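PDB 4ZOC: Lin1840 protein from Listeria innocua serovar 6a, which probably hydrolyses terminal, non-reducing beta-D-glucosyl residues with release of beta-D-glucose, and takes part in beta-1,2-glucan metabolism. Local coordinates for residues M13-K18 with E310-I315; A20-L25 with N323-A328; V150-G155 with C189-A194; L385-E390 with V459-L464; P499-L504 with D538-A543. The protein carries 2 engineered substitutions. All coordinates share one frame; numbering follows the deposited sequence.

Contact 1 (M13-K18 with E310-I315); sequences MTLDEK and ELKGLI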
# COMPACT_ATOMS: atom_id res chain seq x y z
N MET A 13 -20.51 -9.00 -44.00
CA MET A 13 -20.86 -7.81 -43.24
C MET A 13 -20.23 -6.55 -43.79
O MET A 13 -19.10 -6.54 -44.21
CB MET A 13 -20.48 -8.01 -41.74
CG MET A 13 -21.28 -9.12 -41.03
SD MET A 13 -20.51 -9.57 -39.46
CE MET A 13 -21.16 -8.32 -38.40
N THR A 14 -20.97 -5.47 -43.77
CA THR A 14 -20.47 -4.19 -44.09
C THR A 14 -19.55 -3.70 -42.95
O THR A 14 -19.56 -4.25 -41.83
CB THR A 14 -21.56 -3.11 -44.25
OG1 THR A 14 -22.29 -2.90 -43.02
CG2 THR A 14 -22.54 -3.46 -45.42
N LEU A 15 -18.77 -2.68 -43.25
CA LEU A 15 -17.90 -2.10 -42.20
C LEU A 15 -18.81 -1.66 -41.05
O LEU A 15 -18.49 -1.95 -39.90
CB LEU A 15 -17.07 -0.90 -42.71
CG LEU A 15 -16.08 -0.23 -41.72
CD1 LEU A 15 -15.08 -1.26 -41.25
CD2 LEU A 15 -15.39 0.96 -42.36
N ASP A 16 -19.91 -0.96 -41.33
CA ASP A 16 -20.72 -0.44 -40.25
C ASP A 16 -21.35 -1.57 -39.43
O ASP A 16 -21.51 -1.45 -38.19
CB ASP A 16 -21.80 0.51 -40.76
CG ASP A 16 -21.32 1.92 -40.99
OD1 ASP A 16 -20.15 2.27 -40.72
OD2 ASP A 16 -22.17 2.73 -41.45
N GLU A 17 -21.69 -2.68 -40.11
CA GLU A 17 -22.25 -3.84 -39.37
C GLU A 17 -21.17 -4.44 -38.43
O GLU A 17 -21.44 -4.83 -37.29
CB GLU A 17 -22.72 -4.94 -40.32
CG GLU A 17 -24.10 -4.67 -40.89
CD GLU A 17 -24.47 -5.51 -42.07
OE1 GLU A 17 -23.58 -6.12 -42.72
OE2 GLU A 17 -25.70 -5.52 -42.34
N LYS A 18 -19.97 -4.56 -38.95
CA LYS A 18 -18.85 -5.12 -38.15
C LYS A 18 -18.57 -4.23 -36.96
O LYS A 18 -18.41 -4.76 -35.84
CB LYS A 18 -17.58 -5.31 -38.98
CG LYS A 18 -17.77 -6.36 -40.01
CD LYS A 18 -16.52 -6.77 -40.75
CE LYS A 18 -16.04 -5.69 -41.69
NZ LYS A 18 -14.93 -6.26 -42.48
N GLU A 310 -16.19 6.09 -33.86
CA GLU A 310 -14.80 6.36 -34.38
C GLU A 310 -14.09 5.31 -35.25
O GLU A 310 -13.12 5.65 -36.01
CB GLU A 310 -13.82 6.68 -33.21
CG GLU A 310 -14.34 7.75 -32.29
CD GLU A 310 -14.28 9.14 -32.85
OE1 GLU A 310 -13.69 9.38 -33.94
OE2 GLU A 310 -14.80 10.05 -32.16
N LEU A 311 -14.50 4.05 -35.18
CA LEU A 311 -13.78 2.96 -35.91
C LEU A 311 -13.84 3.20 -37.39
O LEU A 311 -12.86 2.94 -38.08
CB LEU A 311 -14.32 1.59 -35.58
CG LEU A 311 -13.93 0.99 -34.21
CD1 LEU A 311 -14.41 -0.43 -34.13
CD2 LEU A 311 -12.43 0.97 -34.02
N LYS A 312 -14.96 3.70 -37.90
CA LYS A 312 -15.03 3.85 -39.34
C LYS A 312 -13.97 4.86 -39.82
O LYS A 312 -13.19 4.52 -40.67
CB LYS A 312 -16.44 4.15 -39.85
CG LYS A 312 -16.50 4.15 -41.39
CD LYS A 312 -16.91 5.51 -41.84
CE LYS A 312 -18.38 5.73 -41.54
NZ LYS A 312 -18.85 6.72 -42.52
N GLY A 313 -13.91 6.05 -39.25
CA GLY A 313 -12.85 7.02 -39.60
C GLY A 313 -11.39 6.48 -39.46
O GLY A 313 -10.54 6.74 -40.31
N LEU A 314 -11.09 5.77 -38.35
CA LEU A 314 -9.78 5.20 -38.13
C LEU A 314 -9.39 4.23 -39.22
O LEU A 314 -8.24 4.21 -39.68
CB LEU A 314 -9.71 4.44 -36.79
CG LEU A 314 -9.70 5.36 -35.57
CD1 LEU A 314 -10.12 4.61 -34.28
CD2 LEU A 314 -8.35 6.04 -35.30
N ILE A 315 -10.33 3.39 -39.63
CA ILE A 315 -10.04 2.36 -40.66
C ILE A 315 -9.92 3.00 -42.04
O ILE A 315 -8.96 2.71 -42.76
CB ILE A 315 -11.10 1.26 -40.62
CG1 ILE A 315 -10.88 0.43 -39.39
CG2 ILE A 315 -11.06 0.33 -41.82
CD1 ILE A 315 -12.07 -0.43 -39.08
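L15 reaches from the first turn of helix 15-21 across to K312 and I315 on helix 306-316. Both helices belong to the TIM-barrel part of this family 3 glycosidase, and the contact lies at its surface. L15 splits its two methyls between the two partners. CD2 presses on the aliphatic stem of K312, 3.5 Å from K312 CG, and the two side chains run nearly perpendicular to each other. CD1 meets I315 CD1 at 3.8 Å, where the two side chains lie alongside each other, running in opposite directions. The L15 side chain leaves with CG anti to the backbone N (chi1 -177°), which carries the fork over to the other helix.

D16 is exposed to solvent at the edge of the contact. Its OD1 is 4.0 Å from K312 CE, so it faces the methylene chain and not the charged end. The K312 chain bends at chi2 and chi3. K312 NZ stays 5.0 Å from D16 OD1, too far for a salt bridge, so any attraction is probably weak and softened by solvent. The inner side is different: L15 also packs on L325 of helix 322-338, and L311 turns to I19.

The start of helix 15-21 is fixed by a capping box. T14 N donates to E17 OE1 at 2.9 Å, reaching it on the anti side, 30° out of the carboxylate plane. E17 also makes a salt bridge to R81. In return, E17 N donates to T14 OG1 over 3.0 Å.

Contact 2 (A20-L25 with N323-A328); sequences AQCLQL and NLLDEA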
# COMPACT_ATOMS: atom_id res chain seq x y z
N ALA A 20 -20.66 -2.16 -35.28
CA ALA A 20 -21.70 -2.27 -34.28
C ALA A 20 -21.73 -3.60 -33.56
O ALA A 20 -22.20 -3.67 -32.40
CB ALA A 20 -23.06 -1.97 -34.92
N GLN A 21 -21.24 -4.66 -34.23
CA GLN A 21 -21.15 -5.97 -33.62
C GLN A 21 -20.30 -5.85 -32.32
O GLN A 21 -20.47 -6.66 -31.44
CB GLN A 21 -20.51 -7.04 -34.59
CG GLN A 21 -20.55 -8.47 -34.11
CD GLN A 21 -21.90 -9.06 -33.81
OE1 GLN A 21 -21.99 -10.01 -33.03
NE2 GLN A 21 -22.94 -8.61 -34.51
N CYS A 22 -19.41 -4.87 -32.25
CA CYS A 22 -18.52 -4.66 -31.12
C CYS A 22 -19.07 -3.72 -30.03
O CYS A 22 -18.30 -3.26 -29.19
CB CYS A 22 -17.14 -4.13 -31.59
SG CYS A 22 -16.33 -5.27 -32.73
N LEU A 23 -20.40 -3.49 -30.04
CA LEU A 23 -21.10 -2.67 -29.08
C LEU A 23 -22.10 -3.50 -28.24
O LEU A 23 -22.86 -4.32 -28.75
CB LEU A 23 -21.83 -1.59 -29.79
CG LEU A 23 -22.71 -0.70 -28.92
CD1 LEU A 23 -21.91 0.21 -28.04
CD2 LEU A 23 -23.61 0.06 -29.83
N GLN A 24 -22.07 -3.27 -26.94
CA GLN A 24 -23.04 -3.83 -26.00
C GLN A 24 -23.88 -2.73 -25.35
O GLN A 24 -23.34 -1.72 -24.87
CB GLN A 24 -22.34 -4.67 -24.91
CG GLN A 24 -23.26 -5.42 -23.99
CD GLN A 24 -22.47 -6.16 -22.97
OE1 GLN A 24 -21.77 -5.54 -22.12
NE2 GLN A 24 -22.51 -7.49 -23.05
N LEU A 25 -25.21 -2.97 -25.33
CA LEU A 25 -26.19 -2.02 -24.81
C LEU A 25 -27.11 -2.59 -23.76
O LEU A 25 -27.36 -3.78 -23.77
CB LEU A 25 -27.02 -1.43 -25.95
CG LEU A 25 -26.23 -0.74 -27.00
CD1 LEU A 25 -27.25 -0.35 -28.08
CD2 LEU A 25 -25.51 0.49 -26.53
N ASN A 323 -8.32 -5.60 -40.39
CA ASN A 323 -8.15 -6.99 -39.97
C ASN A 323 -8.34 -7.13 -38.47
O ASN A 323 -8.78 -8.17 -38.01
CB ASN A 323 -6.75 -7.50 -40.27
CG ASN A 323 -6.46 -7.53 -41.74
OD1 ASN A 323 -7.36 -7.78 -42.56
ND2 ASN A 323 -5.25 -7.19 -42.11
N LEU A 324 -7.95 -6.15 -37.69
CA LEU A 324 -8.21 -6.26 -36.24
C LEU A 324 -9.70 -6.26 -35.96
O LEU A 324 -10.18 -6.98 -35.07
CB LEU A 324 -7.57 -5.10 -35.47
CG LEU A 324 -6.05 -5.06 -35.53
CD1 LEU A 324 -5.55 -3.85 -34.77
CD2 LEU A 324 -5.37 -6.35 -35.07
N LEU A 325 -10.44 -5.40 -36.66
CA LEU A 325 -11.91 -5.46 -36.54
C LEU A 325 -12.49 -6.80 -36.93
O LEU A 325 -13.34 -7.34 -36.20
CB LEU A 325 -12.58 -4.31 -37.31
CG LEU A 325 -14.09 -4.33 -37.36
CD1 LEU A 325 -14.64 -4.16 -35.96
CD2 LEU A 325 -14.55 -3.18 -38.30
N ASP A 326 -12.03 -7.37 -38.05
CA ASP A 326 -12.49 -8.70 -38.45
C ASP A 326 -12.21 -9.79 -37.40
O ASP A 326 -12.95 -10.80 -37.24
CB ASP A 326 -11.87 -9.12 -39.78
CG ASP A 326 -12.33 -8.27 -40.92
OD1 ASP A 326 -13.22 -7.40 -40.76
OD2 ASP A 326 -11.73 -8.39 -42.00
N GLU A 327 -11.10 -9.63 -36.73
CA GLU A 327 -10.73 -10.61 -35.69
C GLU A 327 -11.70 -10.50 -34.51
O GLU A 327 -12.15 -11.52 -34.01
CB GLU A 327 -9.25 -10.45 -35.25
CG GLU A 327 -8.28 -10.97 -36.34
CD GLU A 327 -6.86 -10.42 -36.28
OE1 GLU A 327 -6.42 -9.95 -35.21
OE2 GLU A 327 -6.18 -10.52 -37.34
N ALA A 328 -12.02 -9.29 -34.11
CA ALA A 328 -12.95 -9.09 -33.02
C ALA A 328 -14.36 -9.61 -33.40
O ALA A 328 -15.01 -10.32 -32.64
CB ALA A 328 -13.03 -7.60 -32.65
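C22 points its thiol at L325 and A328 of helix 322-338. It sits at the turn between helix 15-21 and strand 23-25, the first strand of the parallel barrel. The packed part of the contact is small and wholly buried. C22 SG lies 3.8 Å from L325 CD1 and 4.0 Å from A328 CB. These two methyls are one helical turn apart on the same helix face, and the sulfur rests over the gap between them. SG is anti to the carbonyl carbon (chi1 -60°), and this directs it out of the barrel wall toward the helix. The small side chain of A328 lets the backbones come near, with 7.4 Å between C22 CA and A328 CA. M294 of helix 286-295 packs against both L325 and A328, and Y307 touches C22.

The other face of the helix is looser. N323 is exposed there, and D326 and E327 are partly so. D326 uses its OD1 in a salt bridge to K18, which ties this more exposed side to the helix that leads into C22.

The main chain of C22 is bonded to E301 of the neighbouring strand 301-302, so the cysteine is fixed by the sheet. Its thiol meets only methyls across this contact. The join between barrel wall and outer helix therefore rests on dispersion and shape, and carries little directional preference.

Contact 3 (V150-G155 with C189-A194); sequences VMESTG and CVKHFA
K191 NZ is gripped by the carbonyl O of F135 and by a water that connects it to E152. The water accepts from K191 NZ at 2.7 Å and donates to E152 OE1, also at 2.7 Å. A weaker, long ion pair joins K191 to D91. K191 lies on strand 187-193 of the TIM barrel, and E152 comes from the loop that follows strand 133-134.

The opposite charges do not meet directly: E152 OE1 is 4.4 Å from K191 NZ, beyond a salt bridge. The two side chains cross at about a right angle. The other carboxylate oxygen, E152 OE2, is held in a salt bridge by R149.

The H192 ring is met by E152 at its edge. E152 OE1 lies near the ring plane, 4.1 Å from H192 CE1, and the carboxylate stands 83° to the ring. With chi1 at 67°, between its backbone N and carbonyl carbon, K191 CG folds over one face of the H192 ring, 3.6 Å above its centre. H192 ND1 is hydrogen-bonded to D140.

The peptide bonds before H192 and before A194 are cis. As in related family 3 enzymes, this lysine-histidine pair probably lies near the glucose pocket; a bound glucose is about 8 Å from the K191 side chain. After E152 the loop closes with an ST turn, in which G155 N donates to S153 OG at 3.1 Å, nearly straight at 173°.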
# COMPACT_ATOMS: atom_id res chain seq x y z
N VAL A 150 -13.90 -6.60 -2.15
CA VAL A 150 -13.43 -7.80 -1.53
C VAL A 150 -14.56 -8.82 -1.46
O VAL A 150 -14.27 -10.03 -1.51
CB VAL A 150 -12.77 -7.63 -0.13
CG1 VAL A 150 -11.52 -6.76 -0.26
CG2 VAL A 150 -13.71 -7.03 0.88
N MET A 151 -15.81 -8.37 -1.35
CA MET A 151 -16.93 -9.33 -1.20
C MET A 151 -17.06 -10.26 -2.40
O MET A 151 -17.66 -11.30 -2.30
CB MET A 151 -18.26 -8.60 -1.02
CG MET A 151 -18.61 -7.61 -2.17
SD MET A 151 -20.29 -7.74 -2.82
CE MET A 151 -20.27 -9.39 -3.46
N GLU A 152 -16.52 -9.83 -3.54
CA GLU A 152 -16.59 -10.58 -4.83
C GLU A 152 -15.50 -11.58 -5.01
O GLU A 152 -15.59 -12.39 -5.90
CB GLU A 152 -16.55 -9.60 -6.00
CG GLU A 152 -17.73 -8.65 -6.08
CD GLU A 152 -17.38 -7.48 -6.97
OE1 GLU A 152 -17.23 -7.69 -8.19
OE2 GLU A 152 -17.32 -6.34 -6.44
N SER A 153 -14.43 -11.47 -4.22
CA SER A 153 -13.25 -12.29 -4.34
C SER A 153 -13.35 -13.41 -3.33
O SER A 153 -14.07 -13.26 -2.36
CB SER A 153 -12.01 -11.41 -4.03
OG SER A 153 -10.79 -12.21 -4.09
N THR A 154 -12.56 -14.49 -3.49
CA THR A 154 -12.47 -15.49 -2.49
C THR A 154 -11.34 -15.21 -1.50
O THR A 154 -11.10 -16.10 -0.62
CB THR A 154 -12.45 -16.95 -3.09
OG1 THR A 154 -11.43 -17.10 -4.13
CG2 THR A 154 -13.86 -17.24 -3.72
N GLY A 155 -10.59 -14.10 -1.63
CA GLY A 155 -9.70 -13.68 -0.54
C GLY A 155 -8.22 -13.46 -0.92
O GLY A 155 -7.88 -13.13 -2.09
N CYS A 189 -17.36 -15.47 -17.71
CA CYS A 189 -16.48 -14.41 -18.05
C CYS A 189 -15.63 -14.08 -16.81
O CYS A 189 -16.11 -13.54 -15.83
CB CYS A 189 -17.25 -13.16 -18.42
SG CYS A 189 -16.28 -11.75 -18.87
N VAL A 190 -14.35 -14.36 -16.93
CA VAL A 190 -13.33 -14.08 -15.89
C VAL A 190 -13.19 -12.59 -15.76
O VAL A 190 -13.09 -11.93 -16.79
CB VAL A 190 -11.97 -14.75 -16.30
CG1 VAL A 190 -10.77 -14.26 -15.50
CG2 VAL A 190 -12.03 -16.26 -16.13
N LYS A 191 -13.09 -12.04 -14.55
CA LYS A 191 -12.87 -10.60 -14.41
C LYS A 191 -12.01 -10.41 -13.12
O LYS A 191 -11.95 -11.36 -12.28
CB LYS A 191 -14.20 -9.80 -14.36
CG LYS A 191 -15.01 -10.08 -13.12
CD LYS A 191 -16.40 -9.51 -13.25
CE LYS A 191 -17.17 -9.47 -11.97
NZ LYS A 191 -18.53 -9.00 -12.18
N HIS A 192 -11.33 -9.29 -12.99
CA HIS A 192 -11.18 -8.20 -13.92
C HIS A 192 -9.69 -8.19 -14.30
O HIS A 192 -8.82 -8.04 -13.45
CB HIS A 192 -11.53 -6.81 -13.27
CG HIS A 192 -12.91 -6.74 -12.70
ND1 HIS A 192 -13.21 -7.15 -11.42
CD2 HIS A 192 -14.08 -6.26 -13.23
CE1 HIS A 192 -14.51 -6.99 -11.20
NE2 HIS A 192 -15.05 -6.43 -12.27
N PHE A 193 -9.41 -8.34 -15.58
CA PHE A 193 -8.03 -8.54 -16.02
C PHE A 193 -7.34 -7.17 -16.06
O PHE A 193 -7.70 -6.35 -16.91
CB PHE A 193 -7.99 -9.28 -17.38
CG PHE A 193 -6.71 -10.02 -17.64
CD1 PHE A 193 -6.44 -11.22 -16.99
CD2 PHE A 193 -5.77 -9.49 -18.52
CE1 PHE A 193 -5.26 -11.93 -17.24
CE2 PHE A 193 -4.60 -10.17 -18.79
CZ PHE A 193 -4.33 -11.37 -18.12
N ALA A 194 -6.37 -6.83 -15.17
CA ALA A 194 -5.82 -7.62 -14.08
C ALA A 194 -5.47 -6.76 -12.92
O ALA A 194 -5.21 -5.59 -13.12
CB ALA A 194 -4.50 -8.31 -14.47
O HOH W 1 -19.37 -8.65 -9.59

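Contact 4 (L385-E390 with V459-L464); sequences LPLAKE and VVVLAL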
# COMPACT_ATOMS: atom_id res chain seq x y z
N LEU A 385 -22.25 -21.93 22.49
CA LEU A 385 -22.79 -22.65 21.34
C LEU A 385 -22.40 -24.11 21.28
O LEU A 385 -21.25 -24.46 21.61
CB LEU A 385 -22.29 -22.00 20.00
CG LEU A 385 -22.63 -20.51 19.94
CD1 LEU A 385 -22.10 -19.99 18.60
CD2 LEU A 385 -24.10 -20.28 20.08
N PRO A 386 -23.30 -24.95 20.78
CA PRO A 386 -24.62 -24.67 20.30
C PRO A 386 -25.63 -24.46 21.43
O PRO A 386 -25.50 -25.01 22.56
CB PRO A 386 -24.99 -25.90 19.51
CG PRO A 386 -24.20 -26.98 20.10
CD PRO A 386 -22.92 -26.34 20.53
N LEU A 387 -26.65 -23.67 21.10
CA LEU A 387 -27.76 -23.36 22.00
C LEU A 387 -28.75 -24.53 21.98
O LEU A 387 -28.93 -25.13 20.95
CB LEU A 387 -28.42 -22.07 21.56
CG LEU A 387 -27.63 -20.79 21.43
CD1 LEU A 387 -28.60 -19.66 21.05
CD2 LEU A 387 -26.94 -20.44 22.71
N ALA A 388 -29.36 -24.88 23.10
CA ALA A 388 -30.53 -25.80 23.15
C ALA A 388 -31.73 -25.19 22.48
O ALA A 388 -31.91 -23.97 22.54
CB ALA A 388 -30.88 -26.12 24.61
N LYS A 389 -32.61 -26.03 21.92
CA LYS A 389 -33.77 -25.52 21.22
C LYS A 389 -34.65 -24.82 22.20
O LYS A 389 -35.40 -23.92 21.79
CB LYS A 389 -34.56 -26.64 20.56
CG LYS A 389 -34.12 -27.02 19.16
CD LYS A 389 -35.05 -28.13 18.59
CE LYS A 389 -35.45 -27.86 17.12
NZ LYS A 389 -36.66 -26.95 16.92
N GLU A 390 -34.60 -25.17 23.48
CA GLU A 390 -35.43 -24.49 24.51
C GLU A 390 -34.81 -23.22 25.08
O GLU A 390 -35.41 -22.54 25.92
CB GLU A 390 -35.76 -25.46 25.68
CG GLU A 390 -36.27 -26.83 25.25
CD GLU A 390 -35.21 -27.68 24.55
OE1 GLU A 390 -35.63 -28.56 23.77
OE2 GLU A 390 -33.96 -27.43 24.77
N VAL A 459 -30.20 -15.92 27.07
CA VAL A 459 -28.99 -15.67 26.24
C VAL A 459 -29.38 -14.61 25.21
O VAL A 459 -30.59 -14.41 24.85
CB VAL A 459 -28.51 -16.93 25.49
CG1 VAL A 459 -28.18 -18.04 26.47
CG2 VAL A 459 -29.57 -17.40 24.55
N VAL A 460 -28.37 -13.90 24.72
CA VAL A 460 -28.59 -12.82 23.81
C VAL A 460 -27.93 -13.20 22.53
O VAL A 460 -26.79 -13.64 22.52
CB VAL A 460 -27.97 -11.53 24.30
CG1 VAL A 460 -28.24 -10.36 23.38
CG2 VAL A 460 -28.39 -11.22 25.75
N VAL A 461 -28.69 -13.12 21.46
CA VAL A 461 -28.15 -13.21 20.12
C VAL A 461 -28.15 -11.73 19.64
O VAL A 461 -29.24 -11.13 19.34
CB VAL A 461 -29.02 -14.10 19.17
CG1 VAL A 461 -28.48 -13.99 17.73
CG2 VAL A 461 -29.06 -15.54 19.52
N LEU A 462 -26.93 -11.15 19.48
CA LEU A 462 -26.73 -9.76 19.18
C LEU A 462 -26.38 -9.77 17.70
O LEU A 462 -25.31 -10.21 17.30
CB LEU A 462 -25.58 -9.21 19.99
CG LEU A 462 -25.19 -7.77 19.69
CD1 LEU A 462 -26.35 -6.76 19.72
CD2 LEU A 462 -24.14 -7.26 20.69
N ALA A 463 -27.31 -9.33 16.89
CA ALA A 463 -27.16 -9.41 15.44
C ALA A 463 -26.73 -8.06 14.90
O ALA A 463 -27.54 -7.07 14.83
CB ALA A 463 -28.48 -9.90 14.79
N LEU A 464 -25.45 -8.01 14.53
CA LEU A 464 -24.81 -6.79 14.03
C LEU A 464 -24.43 -6.88 12.58
O LEU A 464 -24.20 -7.96 12.02
CB LEU A 464 -23.50 -6.54 14.79
CG LEU A 464 -23.64 -6.48 16.33
CD1 LEU A 464 -22.25 -6.29 16.96
CD2 LEU A 464 -24.59 -5.39 16.71
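L387 turns its side chain from the loop between strands 376-380 and 393-397 toward V459 and V461. These valines stand on strand 459-465, inside the mixed sheet of the family 3 C-terminal domain. The L387 CB bond points at the strand, but CB is still far from it, 5.7 Å from V459 CG2. The next atom, CG, is anti to the carbonyl carbon (chi1 -57°) and brings the branch point to 5.0 Å from the same methyl.

The tip does the touching. With chi2 at -177°, CD1 is the methyl farthest from its own main chain. It lies 4.3 Å from V459 CG2 and 4.4 Å from V461 CG2, so it sits opposite the gap between the two methyls. The other branch, CD2, stays near V459, with its CG2 at 4.4 Å. These are rather long apolar distances, so the packing is not tight.

V459 and V461 are two residues apart and share one face of the strand. V460 and L462 lie on the other face, where helix 484-494 packs. V461 also meets I393 and L395 on the neighbouring strand 393-397.

The loop has its own tether: the backbone of L387 bonds to L540 at the end of helix 532-541. The peptide before P386 is cis, just ahead of this point. The leucine tip meets the start of the strand through methyl groups, so the contact is apolar and only loosely directional. The backbone bond to L540 adds a directional link from the same loop.

Contact 5 (P499-L504 with D538-A543); sequences PVVITL and DLLSGA
The packing of a helix on a sheet of the alpha/beta C-terminal domain brings L540 onto V501 and T503. L540 is in the last turn of helix 532-541. The other two are alternate residues on strand 500-505, and both point toward the helix. The L540 side chain has CG anti to the carbonyl carbon (chi1 -68°), which sends its fork at the strand.

L540 CD2 does most of the work. It is 4.0 Å from V501 CG2 and 4.3 Å from V501 CG1, so it faces both valine methyls. The same CD2 is 4.3 Å from T503 CG2. L540 CD1 reaches T503 CG2 as well, again at 4.3 Å. T503 thus offers its methyl to the helix, while its hydroxyl oxygen packs against A463 of the neighbouring strand 459-465. I502, between them, faces the other side of the sheet and touches L462 and L464. One leucine therefore spans two strand residues in a buried apolar layer.

Beyond L540 the helix ends. G542 is the first residue to leave helical angles and has a positive phi of 81°. Its N makes a weak bond back to L539 O. D538, one turn earlier on the outer side, is held by a salt bridge to R368. An ST turn closes the segment: A543 N donates to S541 OG at 3.2 Å.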
# COMPACT_ATOMS: atom_id res chain seq x y z
N PRO A 499 -25.19 -14.37 28.80
CA PRO A 499 -24.20 -14.73 27.72
C PRO A 499 -24.66 -14.20 26.38
O PRO A 499 -25.88 -14.15 26.10
CB PRO A 499 -24.19 -16.25 27.69
CG PRO A 499 -24.91 -16.69 28.98
CD PRO A 499 -25.72 -15.55 29.51
N VAL A 500 -23.69 -13.75 25.60
CA VAL A 500 -23.97 -13.09 24.32
C VAL A 500 -23.28 -13.85 23.18
O VAL A 500 -22.07 -14.11 23.25
CB VAL A 500 -23.44 -11.69 24.36
CG1 VAL A 500 -23.63 -10.99 23.00
CG2 VAL A 500 -23.99 -10.89 25.50
N VAL A 501 -24.04 -14.22 22.14
CA VAL A 501 -23.47 -14.61 20.86
C VAL A 501 -23.70 -13.45 19.88
O VAL A 501 -24.83 -12.94 19.71
CB VAL A 501 -23.96 -15.96 20.32
CG1 VAL A 501 -25.43 -16.12 20.33
CG2 VAL A 501 -23.43 -16.20 18.91
N ILE A 502 -22.64 -12.99 19.24
CA ILE A 502 -22.75 -11.98 18.19
C ILE A 502 -22.81 -12.71 16.84
O ILE A 502 -21.92 -13.57 16.51
CB ILE A 502 -21.59 -10.95 18.22
CG1 ILE A 502 -21.77 -9.98 19.37
CG2 ILE A 502 -21.58 -10.07 16.93
CD1 ILE A 502 -20.59 -9.04 19.71
N THR A 503 -23.84 -12.42 16.06
CA THR A 503 -23.94 -13.01 14.72
C THR A 503 -23.70 -11.82 13.83
O THR A 503 -24.45 -10.92 13.80
CB THR A 503 -25.36 -13.62 14.45
OG1 THR A 503 -26.33 -12.67 14.82
CG2 THR A 503 -25.64 -14.81 15.30
N LEU A 504 -22.56 -11.82 13.12
CA LEU A 504 -22.11 -10.73 12.31
C LEU A 504 -22.37 -10.94 10.83
O LEU A 504 -22.04 -11.97 10.27
CB LEU A 504 -20.61 -10.47 12.58
CG LEU A 504 -19.96 -9.26 11.87
CD1 LEU A 504 -20.46 -7.95 12.41
CD2 LEU A 504 -18.44 -9.35 12.09
N ASP A 538 -29.63 -22.81 12.15
CA ASP A 538 -29.02 -24.13 12.12
C ASP A 538 -27.62 -24.17 12.76
O ASP A 538 -27.33 -25.08 13.51
CB ASP A 538 -28.94 -24.68 10.74
CG ASP A 538 -30.31 -25.06 10.17
OD1 ASP A 538 -31.35 -25.03 10.88
OD2 ASP A 538 -30.35 -25.34 8.98
N LEU A 539 -26.80 -23.13 12.52
CA LEU A 539 -25.51 -23.13 13.11
C LEU A 539 -25.62 -22.88 14.61
O LEU A 539 -24.90 -23.51 15.38
CB LEU A 539 -24.64 -22.08 12.48
CG LEU A 539 -24.25 -22.47 11.05
CD1 LEU A 539 -23.73 -21.23 10.37
CD2 LEU A 539 -23.19 -23.52 10.97
N LEU A 540 -26.47 -21.96 15.03
CA LEU A 540 -26.63 -21.65 16.48
C LEU A 540 -27.15 -22.84 17.28
O LEU A 540 -26.82 -22.97 18.44
CB LEU A 540 -27.61 -20.47 16.68
CG LEU A 540 -27.08 -19.14 16.18
CD1 LEU A 540 -28.15 -18.07 16.38
CD2 LEU A 540 -25.80 -18.77 16.93
N SER A 541 -28.06 -23.59 16.67
CA SER A 541 -28.73 -24.69 17.34
C SER A 541 -27.92 -25.98 17.31
O SER A 541 -28.23 -26.92 18.06
CB SER A 541 -30.12 -24.92 16.70
OG SER A 541 -29.93 -25.75 15.56
N GLY A 542 -26.88 -26.02 16.46
CA GLY A 542 -26.13 -27.24 16.25
C GLY A 542 -26.71 -28.26 15.29
O GLY A 542 -26.13 -29.31 15.13
N ALA A 543 -27.80 -27.95 14.60
CA ALA A 543 -28.25 -28.76 13.51
C ALA A 543 -27.17 -28.79 12.44
O ALA A 543 -26.99 -29.84 11.78
CB ALA A 543 -29.54 -28.21 13.00

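How the contacts relate
The five contacts form two clusters with contact 3 between them. Contacts 1 and 2 are 9 Å apart between centres and share helix 15-21. Their segments alternate along the chain, so helix 15-21 is flanked by the later helices 306-316 and 322-338. Contact 3 is nested inside both loops. It lies 25 Å from contact 2 by centres, on the same parallel barrel sheet. Contacts 4 and 5 follow in series in the C-terminal domain, with centres 5 Å apart. They use neighbouring strands 459-465 and 500-505, and about 64 Å separates the centres of contacts 1 and 4. Contacts 1 to 3 thus belong to the barrel, contacts 4 and 5 to another domain.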